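Local structure of beta-fructofuranosidase (Arthrobacter, 3WPU) at residues A[93-98]-A[205-210]; A[190-195]-A[239-244]; A[346-351]-A[462-467]; A[435-438]-A[443-446]. The protein belongs to the levansucrase/invertase family and, as its relatives do, probably folds as a five-bladed beta-propeller enzyme of the beta-fructosidase clan. All blocks are in the same frame, centred on the assembly; numbering follows the deposited sequence.

Contact 1: residues A[93-98]-A[205-210]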
loop_
_atom_site.group_PDB
_atom_site.type_symbol
_atom_site.label_atom_id
_atom_site.label_comp_id
_atom_site.label_asym_id
_atom_site.label_seq_id
_atom_site.Cartn_x
_atom_site.Cartn_y
_atom_site.Cartn_z
ATOM N N TRP A 93 -14.181 12.618 -13.103
ATOM C CA TRP A 93 -13.448 11.369 -13.393
ATOM C C TRP A 93 -12.656 10.866 -12.187
ATOM O O TRP A 93 -11.828 11.604 -11.632
ATOM C CB TRP A 93 -12.459 11.582 -14.531
ATOM C CG TRP A 93 -13.081 11.970 -15.811
ATOM C CD1 TRP A 93 -13.242 13.232 -16.291
ATOM C CD2 TRP A 93 -13.605 11.085 -16.807
ATOM N NE1 TRP A 93 -13.849 13.198 -17.515
ATOM C CE2 TRP A 93 -14.085 11.887 -17.859
ATOM C CE3 TRP A 93 -13.750 9.700 -16.901
ATOM C CZ2 TRP A 93 -14.673 11.349 -18.996
ATOM C CZ3 TRP A 93 -14.334 9.167 -18.038
ATOM C CH2 TRP A 93 -14.782 9.982 -19.068
ATOM N N GLU A 94 -12.894 9.614 -11.798
ATOM C CA GLU A 94 -12.031 8.938 -10.811
ATOM C C GLU A 94 -10.753 8.583 -11.583
ATOM O O GLU A 94 -10.838 8.171 -12.742
ATOM C CB GLU A 94 -12.673 7.679 -10.239
ATOM C CG GLU A 94 -13.864 7.960 -9.353
ATOM C CD GLU A 94 -14.473 6.739 -8.717
ATOM O OE1 GLU A 94 -14.248 5.592 -9.186
ATOM O OE2 GLU A 94 -15.231 6.929 -7.742
ATOM N N ILE A 95 -9.596 8.741 -10.929
ATOM C CA ILE A 95 -8.283 8.543 -11.521
ATOM C C ILE A 95 -7.446 7.709 -10.549
ATOM O O ILE A 95 -7.357 8.020 -9.358
ATOM C CB ILE A 95 -7.554 9.888 -11.770
ATOM C CG1 ILE A 95 -8.283 10.719 -12.825
ATOM C CG2 ILE A 95 -6.096 9.643 -12.173
ATOM C CD1 ILE A 95 -7.888 12.175 -12.822
ATOM N N ILE A 96 -6.853 6.638 -11.067
ATOM C CA ILE A 96 -5.919 5.813 -10.290
ATOM C C ILE A 96 -4.602 5.659 -11.030
ATOM O O ILE A 96 -4.538 5.789 -12.272
ATOM C CB ILE A 96 -6.496 4.440 -9.942
ATOM C CG1 ILE A 96 -6.807 3.666 -11.224
ATOM C CG2 ILE A 96 -7.709 4.606 -9.023
ATOM C CD1 ILE A 96 -7.286 2.240 -11.011
ATOM N N PHE A 97 -3.567 5.396 -10.244
ATOM C CA PHE A 97 -2.227 5.081 -10.743
ATOM C C PHE A 97 -1.915 3.649 -10.415
ATOM O O PHE A 97 -2.267 3.173 -9.326
ATOM C CB PHE A 97 -1.191 5.987 -10.078
ATOM C CG PHE A 97 -1.269 7.416 -10.521
ATOM C CD1 PHE A 97 -0.632 7.831 -11.677
ATOM C CD2 PHE A 97 -1.963 8.341 -9.775
ATOM C CE1 PHE A 97 -0.684 9.148 -12.091
ATOM C CE2 PHE A 97 -2.015 9.665 -10.179
ATOM C CZ PHE A 97 -1.380 10.067 -11.331
ATOM N N SER A 98 -1.265 2.951 -11.351
ATOM C CA SER A 98 -0.910 1.559 -11.170
ATOM C C SER A 98 0.477 1.239 -11.712
ATOM O O SER A 98 0.913 1.825 -12.712
ATOM C CB SER A 98 -1.871 0.638 -11.930
ATOM O OG SER A 98 -3.234 0.793 -11.565
ATOM N N GLY A 205 2.591 16.808 -12.257
ATOM C CA GLY A 205 1.851 16.866 -13.506
ATOM C C GLY A 205 0.473 17.392 -13.222
ATOM O O GLY A 205 0.219 17.957 -12.159
ATOM N N LYS A 206 -0.419 17.210 -14.175
ATOM C CA LYS A 206 -1.719 17.866 -14.102
ATOM C C LYS A 206 -2.742 17.075 -14.880
ATOM O O LYS A 206 -2.414 16.412 -15.860
ATOM C CB LYS A 206 -1.616 19.290 -14.664
ATOM C CG LYS A 206 -2.781 20.182 -14.302
ATOM C CD LYS A 206 -2.502 21.634 -14.674
ATOM C CE LYS A 206 -3.472 22.563 -13.976
ATOM N NZ LYS A 206 -2.994 23.968 -14.014
ATOM N N VAL A 207 -3.989 17.170 -14.417
ATOM C CA VAL A 207 -5.124 16.532 -15.052
ATOM C C VAL A 207 -5.661 17.442 -16.151
ATOM O O VAL A 207 -5.868 18.640 -15.951
ATOM C CB VAL A 207 -6.252 16.254 -14.029
ATOM C CG1 VAL A 207 -7.507 15.735 -14.716
ATOM C CG2 VAL A 207 -5.766 15.271 -12.969
ATOM N N LYS A 208 -5.899 16.859 -17.310
ATOM C CA LYS A 208 -6.632 17.537 -18.348
ATOM C C LYS A 208 -7.813 16.630 -18.681
ATOM O O LYS A 208 -7.631 15.535 -19.209
ATOM C CB LYS A 208 -5.727 17.829 -19.544
ATOM C CG LYS A 208 -6.290 18.896 -20.487
ATOM C CD LYS A 208 -7.197 18.294 -21.544
ATOM C CE LYS A 208 -7.997 19.354 -22.304
ATOM N NZ LYS A 208 -9.372 19.590 -21.752
ATOM N N ALA A 209 -9.011 17.069 -18.299
ATOM C CA ALA A 209 -10.213 16.250 -18.415
ATOM C C ALA A 209 -11.256 16.896 -19.327
ATOM O O ALA A 209 -11.392 18.115 -19.375
ATOM C CB ALA A 209 -10.803 15.989 -17.041
ATOM N N ASN A 210 -11.957 16.063 -20.082
ATOM C CA ASN A 210 -13.173 16.508 -20.784
ATOM C C ASN A 210 -14.144 15.335 -20.910
ATOM O O ASN A 210 -13.929 14.300 -20.275
ATOM C CB ASN A 210 -12.831 17.174 -22.140
ATOM C CG ASN A 210 -12.056 16.272 -23.095
ATOM O OD1 ASN A 210 -11.320 16.766 -23.957
ATOM N ND2 ASN A 210 -12.203 14.977 -22.965
#

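Contact 2: residues A[190-195]-A[239-244]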
loop_
_atom_site.group_PDB
_atom_site.type_symbol
_atom_site.label_atom_id
_atom_site.label_comp_id
_atom_site.label_asym_id
_atom_site.label_seq_id
_atom_site.Cartn_x
_atom_site.Cartn_y
_atom_site.Cartn_z
ATOM N N GLY A 190 22.210 -11.735 -15.615
ATOM C CA GLY A 190 21.316 -11.399 -14.509
ATOM C C GLY A 190 21.978 -11.051 -13.185
ATOM O O GLY A 190 21.294 -10.611 -12.255
ATOM N N THR A 191 23.293 -11.246 -13.073
ATOM C CA THR A 191 23.995 -10.936 -11.824
ATOM C C THR A 191 24.310 -9.446 -11.759
ATOM O O THR A 191 24.394 -8.776 -12.793
ATOM C CB THR A 191 25.307 -11.738 -11.642
ATOM O OG1 THR A 191 26.291 -11.294 -12.583
ATOM C CG2 THR A 191 25.063 -13.245 -11.807
ATOM N N ASN A 192 24.496 -8.955 -10.535
ATOM C CA ASN A 192 24.766 -7.549 -10.279
ATOM C C ASN A 192 26.194 -7.140 -10.594
ATOM O O ASN A 192 27.155 -7.845 -10.247
ATOM C CB ASN A 192 24.522 -7.211 -8.799
ATOM C CG ASN A 192 23.045 -7.129 -8.419
ATOM O OD1 ASN A 192 22.725 -7.078 -7.231
ATOM N ND2 ASN A 192 22.155 -7.087 -9.398
ATOM N N ILE A 193 26.329 -5.985 -11.229
ATOM C CA ILE A 193 27.599 -5.279 -11.345
ATOM C C ILE A 193 27.813 -4.520 -10.039
ATOM O O ILE A 193 28.918 -4.519 -9.487
ATOM C CB ILE A 193 27.589 -4.341 -12.571
ATOM C CG1 ILE A 193 27.616 -5.193 -13.847
ATOM C CG2 ILE A 193 28.736 -3.333 -12.541
ATOM C CD1 ILE A 193 27.104 -4.490 -15.082
ATOM N N LYS A 194 26.738 -3.906 -9.533
ATOM C CA LYS A 194 26.729 -3.278 -8.210
ATOM C C LYS A 194 25.286 -3.379 -7.674
ATOM O O LYS A 194 24.385 -3.766 -8.415
ATOM C CB LYS A 194 27.197 -1.808 -8.271
ATOM C CG LYS A 194 26.331 -0.875 -9.114
ATOM C CD LYS A 194 26.618 0.597 -8.825
ATOM C CE LYS A 194 25.578 1.514 -9.456
ATOM N NZ LYS A 194 25.758 2.938 -9.046
ATOM N N PRO A 195 25.064 -3.041 -6.401
ATOM C CA PRO A 195 23.685 -3.117 -5.900
ATOM C C PRO A 195 22.745 -2.165 -6.643
ATOM O O PRO A 195 23.162 -1.123 -7.125
ATOM C CB PRO A 195 23.833 -2.715 -4.425
ATOM C CG PRO A 195 25.250 -3.074 -4.087
ATOM C CD PRO A 195 26.024 -2.753 -5.320
ATOM N N ASN A 239 23.642 -4.309 2.461
ATOM C CA ASN A 239 22.921 -5.470 1.946
ATOM C C ASN A 239 22.572 -5.216 0.495
ATOM O O ASN A 239 21.784 -4.342 0.187
ATOM C CB ASN A 239 21.643 -5.672 2.775
ATOM C CG ASN A 239 20.700 -6.712 2.213
ATOM O OD1 ASN A 239 21.043 -7.494 1.310
ATOM N ND2 ASN A 239 19.467 -6.718 2.745
ATOM N N GLU A 240 23.116 -6.031 -0.398
ATOM C CA GLU A 240 22.919 -5.887 -1.821
ATOM C C GLU A 240 21.449 -5.834 -2.228
ATOM O O GLU A 240 21.093 -5.236 -3.241
ATOM C CB GLU A 240 23.584 -7.104 -2.486
ATOM C CG GLU A 240 23.349 -7.266 -3.953
ATOM C CD GLU A 240 24.363 -8.209 -4.563
ATOM O OE1 GLU A 240 24.889 -9.090 -3.842
ATOM O OE2 GLU A 240 24.634 -8.042 -5.766
ATOM N N PHE A 241 20.620 -6.515 -1.452
ATOM C CA PHE A 241 19.197 -6.656 -1.738
ATOM C C PHE A 241 18.343 -5.968 -0.695
ATOM O O PHE A 241 17.196 -6.370 -0.441
ATOM C CB PHE A 241 18.850 -8.125 -1.847
ATOM C CG PHE A 241 19.600 -8.817 -2.945
ATOM C CD1 PHE A 241 19.396 -8.452 -4.270
ATOM C CD2 PHE A 241 20.543 -9.794 -2.658
ATOM C CE1 PHE A 241 20.103 -9.067 -5.298
ATOM C CE2 PHE A 241 21.249 -10.421 -3.680
ATOM C CZ PHE A 241 21.029 -10.051 -4.999
ATOM N N PHE A 242 18.875 -4.877 -0.152
ATOM C CA PHE A 242 18.128 -4.012 0.744
ATOM C C PHE A 242 16.822 -3.531 0.131
ATOM O O PHE A 242 16.723 -3.392 -1.079
ATOM C CB PHE A 242 18.966 -2.791 1.162
ATOM C CG PHE A 242 19.125 -1.722 0.094
ATOM C CD1 PHE A 242 18.577 -0.458 0.291
ATOM C CD2 PHE A 242 19.856 -1.946 -1.079
ATOM C CE1 PHE A 242 18.759 0.543 -0.640
ATOM C CE2 PHE A 242 20.015 -0.951 -2.033
ATOM C CZ PHE A 242 19.472 0.304 -1.813
ATOM N N ASN A 243 15.838 -3.278 0.993
ATOM C CA ASN A 243 14.542 -2.732 0.628
ATOM C C ASN A 243 14.466 -1.258 0.957
ATOM O O ASN A 243 14.895 -0.847 2.025
ATOM C CB ASN A 243 13.456 -3.477 1.405
ATOM C CG ASN A 243 13.501 -4.971 1.156
ATOM O OD1 ASN A 243 13.758 -5.781 2.057
ATOM N ND2 ASN A 243 13.240 -5.335 -0.057
ATOM N N PHE A 244 13.896 -0.483 0.047
ATOM C CA PHE A 244 13.756 0.985 0.241
ATOM C C PHE A 244 12.795 1.466 -0.820
ATOM O O PHE A 244 13.150 1.546 -1.990
ATOM C CB PHE A 244 15.102 1.715 0.149
ATOM C CG PHE A 244 15.011 3.169 0.535
ATOM C CD1 PHE A 244 15.104 3.557 1.858
ATOM C CD2 PHE A 244 14.839 4.136 -0.440
ATOM C CE1 PHE A 244 14.969 4.899 2.198
ATOM C CE2 PHE A 244 14.738 5.470 -0.106
ATOM C CZ PHE A 244 14.806 5.845 1.218
#

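Contact 3: residues A[346-351]-A[462-467]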
loop_
_atom_site.group_PDB
_atom_site.type_symbol
_atom_site.label_atom_id
_atom_site.label_comp_id
_atom_site.label_asym_id
_atom_site.label_seq_id
_atom_site.Cartn_x
_atom_site.Cartn_y
_atom_site.Cartn_z
ATOM N N ASP A 346 -10.563 7.641 15.143
ATOM C CA ASP A 346 -10.928 7.712 16.568
ATOM C C ASP A 346 -9.764 8.093 17.476
ATOM O O ASP A 346 -9.592 7.525 18.570
ATOM C CB ASP A 346 -11.562 6.385 17.010
ATOM C CG ASP A 346 -12.897 6.129 16.331
ATOM O OD1 ASP A 346 -13.537 7.104 15.900
ATOM O OD2 ASP A 346 -13.285 4.953 16.190
ATOM N N GLY A 347 -8.944 9.032 17.006
ATOM C CA GLY A 347 -7.821 9.554 17.790
ATOM C C GLY A 347 -6.593 8.661 17.823
ATOM O O GLY A 347 -5.660 8.898 18.585
ATOM N N LYS A 348 -6.620 7.601 17.016
ATOM C CA LYS A 348 -5.504 6.673 16.910
ATOM C C LYS A 348 -4.794 6.798 15.573
ATOM O O LYS A 348 -5.385 7.199 14.580
ATOM C CB LYS A 348 -5.995 5.220 17.004
ATOM C CG LYS A 348 -6.635 4.831 18.325
ATOM C CD LYS A 348 -5.664 4.846 19.483
ATOM C CE LYS A 348 -6.319 4.327 20.757
ATOM N NZ LYS A 348 -5.357 4.126 21.852
ATOM N N SER A 349 -3.515 6.411 15.581
ATOM C CA SER A 349 -2.754 6.177 14.378
ATOM C C SER A 349 -2.728 4.673 14.122
ATOM O O SER A 349 -2.248 3.914 14.973
ATOM C CB SER A 349 -1.320 6.670 14.568
ATOM O OG SER A 349 -0.515 6.336 13.455
ATOM N N TYR A 350 -3.245 4.256 12.970
ATOM C CA TYR A 350 -3.137 2.871 12.504
ATOM C C TYR A 350 -2.050 2.821 11.440
ATOM O O TYR A 350 -2.130 3.536 10.438
ATOM C CB TYR A 350 -4.450 2.391 11.903
ATOM C CG TYR A 350 -5.507 2.103 12.935
ATOM C CD1 TYR A 350 -5.636 0.835 13.503
ATOM C CD2 TYR A 350 -6.333 3.120 13.416
ATOM C CE1 TYR A 350 -6.590 0.572 14.480
ATOM C CE2 TYR A 350 -7.300 2.854 14.391
ATOM C CZ TYR A 350 -7.419 1.596 14.924
ATOM O OH TYR A 350 -8.363 1.329 15.915
ATOM N N LEU A 351 -1.055 1.964 11.641
ATOM C CA LEU A 351 -0.038 1.765 10.645
ATOM C C LEU A 351 -0.393 0.417 10.029
ATOM O O LEU A 351 -0.474 -0.568 10.756
ATOM C CB LEU A 351 1.346 1.713 11.286
ATOM C CG LEU A 351 2.485 1.102 10.468
ATOM C CD1 LEU A 351 2.655 1.812 9.150
ATOM C CD2 LEU A 351 3.793 1.059 11.239
ATOM N N GLY A 462 -15.798 -1.453 20.374
ATOM C CA GLY A 462 -15.150 -0.428 21.188
ATOM C C GLY A 462 -13.673 -0.667 21.507
ATOM O O GLY A 462 -13.076 0.111 22.244
ATOM N N ASP A 463 -13.087 -1.731 20.953
ATOM C CA ASP A 463 -11.680 -2.064 21.161
ATOM C C ASP A 463 -10.877 -1.661 19.914
ATOM O O ASP A 463 -10.987 -2.315 18.879
ATOM C CB ASP A 463 -11.541 -3.572 21.370
ATOM C CG ASP A 463 -10.123 -4.016 21.700
ATOM O OD1 ASP A 463 -9.138 -3.280 21.485
ATOM O OD2 ASP A 463 -9.977 -5.159 22.166
ATOM N N PRO A 464 -10.062 -0.613 20.017
ATOM C CA PRO A 464 -9.275 -0.121 18.881
ATOM C C PRO A 464 -8.253 -1.104 18.327
ATOM O O PRO A 464 -7.788 -0.910 17.189
ATOM C CB PRO A 464 -8.541 1.100 19.461
ATOM C CG PRO A 464 -9.344 1.504 20.627
ATOM C CD PRO A 464 -9.876 0.242 21.209
ATOM N N THR A 465 -7.906 -2.129 19.104
ATOM C CA THR A 465 -6.900 -3.111 18.711
ATOM C C THR A 465 -7.481 -4.247 17.888
ATOM O O THR A 465 -6.729 -5.117 17.488
ATOM C CB THR A 465 -6.155 -3.731 19.919
ATOM O OG1 THR A 465 -6.995 -4.664 20.615
ATOM C CG2 THR A 465 -5.666 -2.644 20.883
ATOM N N LYS A 466 -8.804 -4.264 17.697
ATOM C CA LYS A 466 -9.491 -5.368 17.016
ATOM C C LYS A 466 -10.013 -4.918 15.645
ATOM O O LYS A 466 -10.529 -3.808 15.497
ATOM C CB LYS A 466 -10.655 -5.837 17.887
ATOM C CG LYS A 466 -11.305 -7.139 17.459
ATOM C CD LYS A 466 -12.119 -7.723 18.621
ATOM C CE LYS A 466 -13.132 -8.741 18.137
ATOM N NZ LYS A 466 -12.455 -9.977 17.667
ATOM N N THR A 467 -9.945 -5.815 14.660
ATOM C CA THR A 467 -10.571 -5.599 13.377
ATOM C C THR A 467 -11.353 -6.855 13.008
ATOM O O THR A 467 -11.100 -7.928 13.563
ATOM C CB THR A 467 -9.539 -5.329 12.245
ATOM O OG1 THR A 467 -8.759 -6.512 11.976
ATOM C CG2 THR A 467 -8.623 -4.211 12.600
#

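Contact 4: residues A[435-438]-A[443-446]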
loop_
_atom_site.group_PDB
_atom_site.type_symbol
_atom_site.label_atom_id
_atom_site.label_comp_id
_atom_site.label_asym_id
_atom_site.label_seq_id
_atom_site.Cartn_x
_atom_site.Cartn_y
_atom_site.Cartn_z
ATOM N N ILE A 435 -4.654 -9.244 -7.739
ATOM C CA ILE A 435 -4.586 -10.705 -7.741
ATOM C C ILE A 435 -3.244 -11.215 -8.259
ATOM O O ILE A 435 -2.786 -10.812 -9.348
ATOM C CB ILE A 435 -5.680 -11.268 -8.662
ATOM C CG1 ILE A 435 -7.073 -10.895 -8.146
ATOM C CG2 ILE A 435 -5.551 -12.787 -8.762
ATOM C CD1 ILE A 435 -8.215 -11.249 -9.076
ATOM N N ASP A 436 -2.607 -12.097 -7.496
ATOM C CA ASP A 436 -1.323 -12.619 -7.918
ATOM C C ASP A 436 -1.598 -13.979 -8.529
ATOM O O ASP A 436 -1.474 -14.137 -9.751
ATOM C CB ASP A 436 -0.316 -12.685 -6.777
ATOM C CG ASP A 436 1.089 -13.026 -7.258
ATOM O OD1 ASP A 436 1.269 -13.433 -8.423
ATOM O OD2 ASP A 436 2.012 -12.921 -6.447
ATOM N N THR A 437 -2.006 -14.939 -7.700
ATOM C CA THR A 437 -2.376 -16.277 -8.206
ATOM C C THR A 437 -3.653 -16.784 -7.537
ATOM O O THR A 437 -3.839 -16.571 -6.358
ATOM C CB THR A 437 -1.263 -17.279 -7.914
ATOM O OG1 THR A 437 -0.082 -16.849 -8.563
ATOM C CG2 THR A 437 -1.617 -18.736 -8.398
ATOM N N ILE A 438 -4.498 -17.501 -8.281
ATOM C CA ILE A 438 -5.612 -18.229 -7.689
ATOM C C ILE A 438 -5.607 -19.603 -8.323
ATOM O O ILE A 438 -5.522 -19.700 -9.537
ATOM C CB ILE A 438 -6.980 -17.564 -7.932
ATOM C CG1 ILE A 438 -6.996 -16.171 -7.285
ATOM C CG2 ILE A 438 -8.094 -18.418 -7.354
ATOM C CD1 ILE A 438 -8.246 -15.359 -7.571
ATOM N N ASP A 443 -3.774 -26.340 -11.549
ATOM C CA ASP A 443 -4.898 -25.592 -12.086
ATOM C C ASP A 443 -4.929 -24.206 -11.454
ATOM O O ASP A 443 -5.812 -23.899 -10.642
ATOM C CB ASP A 443 -6.210 -26.318 -11.808
ATOM C CG ASP A 443 -7.424 -25.552 -12.295
ATOM O OD1 ASP A 443 -7.344 -24.865 -13.324
ATOM O OD2 ASP A 443 -8.471 -25.632 -11.622
ATOM N N PHE A 444 -3.960 -23.390 -11.845
ATOM C CA PHE A 444 -3.885 -22.029 -11.323
ATOM C C PHE A 444 -3.734 -21.016 -12.427
ATOM O O PHE A 444 -3.339 -21.347 -13.547
ATOM C CB PHE A 444 -2.759 -21.892 -10.293
ATOM C CG PHE A 444 -1.359 -22.012 -10.861
ATOM C CD1 PHE A 444 -0.637 -20.874 -11.247
ATOM C CD2 PHE A 444 -0.730 -23.260 -10.958
ATOM C CE1 PHE A 444 0.655 -20.982 -11.729
ATOM C CE2 PHE A 444 0.556 -23.375 -11.449
ATOM C CZ PHE A 444 1.257 -22.242 -11.831
ATOM N N VAL A 445 -4.027 -19.755 -12.100
ATOM C CA VAL A 445 -3.929 -18.680 -13.047
ATOM C C VAL A 445 -3.328 -17.485 -12.335
ATOM O O VAL A 445 -3.496 -17.351 -11.113
ATOM C CB VAL A 445 -5.301 -18.262 -13.630
ATOM C CG1 VAL A 445 -5.846 -19.369 -14.531
ATOM C CG2 VAL A 445 -6.305 -17.917 -12.559
ATOM N N ARG A 446 -2.616 -16.673 -13.110
ATOM C CA ARG A 446 -2.074 -15.400 -12.614
ATOM C C ARG A 446 -3.048 -14.288 -12.899
ATOM O O ARG A 446 -3.764 -14.302 -13.907
ATOM C CB ARG A 446 -0.724 -15.102 -13.248
ATOM C CG ARG A 446 0.286 -16.232 -13.124
ATOM C CD ARG A 446 0.480 -16.754 -11.709
ATOM N NE ARG A 446 1.201 -15.801 -10.864
ATOM C CZ ARG A 446 2.530 -15.690 -10.820
ATOM N NH1 ARG A 446 3.290 -16.445 -11.596
ATOM N NH2 ARG A 446 3.111 -14.816 -9.987
#

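Contact 1: residues A[93-98]-A[205-210]
Trp-93 turns the pyrrole side of its indole toward strand 205-210 and touches it in two places. CD1 lies 3.8 Å from Ala-209 CB, which approaches the ring obliquely. Trp-93 NE1 gives a weak, bent hydrogen bond of 3.0 Å to the backbone oxygen Asn-210 O, with an N-H...O angle of 130°. This oxygen sits at the edge of the indole, near its plane, and is also 3.3 Å from Trp-93 CZ2. Further along, Ile-95 and Val-207 reach toward each other tip to tip. Ile-95 CG1 stands anti to the carbonyl carbon (chi1 -66°), and this carries the end methyl CD1 across to Val-207 CG2 at 3.8 Å. Both branches of Val-207 face that methyl, with CG1 slightly farther off. No backbone hydrogen bond joins the segments. Their axes come no closer than 9.8 Å, with N-to-C directions 144° apart. Apart from the single indole bond, the contact is side-chain packing between two strands that are not hydrogen-bonded neighbours. Strand 213-226, paired with strand 197-210, shares the packing: Val-214 touches Trp-93 and Ile-95, and Leu-216 touches Val-207. On strand 115-122, Tyr-120 meets the Trp-93 ring edge-to-face and Pro-122 also touches Trp-93.

Contact 2: residues A[190-195]-A[239-244]
This is a small surface contact between two loops, one linking strands 174-184 and 197-210, the other leading into strand 245-250. Asn-192 and Pro-195 of the first meet Glu-240 and Phe-241 of the second. The side chains of Asn-192 and Glu-240 come from opposite directions, and their amide and carboxylate planes are 48° apart. Asn-192 CB lies 3.1 Å from Glu-240 OE2. The amide end sits beside the carboxylate, but which way round it is turned is uncertain. With chi1 at 172° the Glu-240 chain leaves opposite the backbone N and stays extended, which takes the carboxylate to the 190-195 loop. Glu-240 CG lies 3.7 Å above the plane of the Phe-241 ring, over its centre. Pro-195 adds a looser contact, its CB 3.9 Å from Glu-240 O. The second loop is held in shape by a type I turn from Asn-239 to Phe-242, closed by a hydrogen bond of 3.0 Å from Phe-242 N to Asn-239 O. An Asx turn lies within it: Phe-241 N donates to Asn-239 OD1 from above the carbonyl plane. Phe-242 packs on Pro-198 of strand 197-210 and on Asn-266 of strand 260-266.

Contact 3: residues A[346-351]-A[462-467]
Tyr-350 OH donates a short hydrogen bond of 2.6 Å to the backbone carbonyl Pro-464 O. The hydroxyl lies in the carbonyl plane, on a lone pair, with a C=O...O angle of 119°. The carbonyl oxygen lies at the edge of the Tyr-350 ring, near its plane. Tyr-350 CG is anti to the carbonyl carbon (chi1 -74°), which sends the phenol end toward the 462-467 loop. The hydroxyl also packs against the proline, with OH 3.6 Å from Pro-464 CB. Lys-348 bends at chi2 and crosses the same pyrrolidine ring at an angle, its CE 4.1 Å from Pro-464 CB. Its NZ goes on to a salt bridge with Asp-376 and a hydrogen bond with Gln-15. Pro-464 itself sits in a type I turn from Asp-463 to Lys-466. Asp-463 OD1 braces this turn by accepting twice from one face of its plane: from Thr-465 N at 2.9 Å, in an Asx turn, and from Thr-465 OG1 at 2.7 Å. Strand 348-355, in the sheet with strands 340-345 and 369-375, thus meets the loop between strands 454-458 and 467-469. The tyrosine is buried, and a main-chain oxygen accepts its hydroxyl proton. This bond, with proline and lysine methylene packing, ties strand to turn.

Contact 4: residues A[435-438]-A[443-446]
Arg-446 and Asp-436 lie side by side and form a salt bridge. Arg-446 NH2 donates to Asp-436 OD1 at 2.8 Å, nearly straight at 168°. It uses the syn lone pair of the oxygen, which lies in the guanidinium plane. The carboxylate plane is turned 30° from that plane. Arg-446 NE makes weak bonds to the same OD1 and to Asp-436 O, the latter at 3.3 Å. The arginine chain folds back at chi2 and chi3, bringing the guanidinium edge to Asp-436. Its NH1 has a second charged partner, Asp-108. Asp-436 OD2 is bonded to a bound glycerol, and Thr-437 OG1 to the carbonyl of Pro-406. Thr-437 CG2 reaches the Phe-444 ring obliquely, 3.7 Å from CD1. Ile-438 and Val-445 satisfy each other's backbone twice: Ile-438 N to Val-445 O and Val-445 N to Ile-438 O, both at 3.0 Å. Thr-437 and Arg-446 form the next pair, which is non-hydrogen-bonded, and a CA-H...O contact of 3.3 Å from Thr-437 CA to Val-445 O lies beside it. This is a short antiparallel beta hairpin, with the Asp-436 and Arg-446 salt bridge at its open end beside the glycerol.

The four contacts do not touch one another. Contacts 1 and 4 come nearest, with about 11 Å between closest atoms although their centres are 30 Å apart. Contacts 1 and 2 are tied by the chain: their segments alternate, and the 190-195 loop runs into strand 197-210, whose end contributes to contact 1. Contacts 2 and 3 lie on opposite sides of the chain's centre, 37 Å between centres. Contact 4 falls within the chain between the two segments of contact 3, yet their centres are 33 Å apart. Contact 4 differs from the other three in having a ligand beside it, a glycerol probably from the crystallisation liquor.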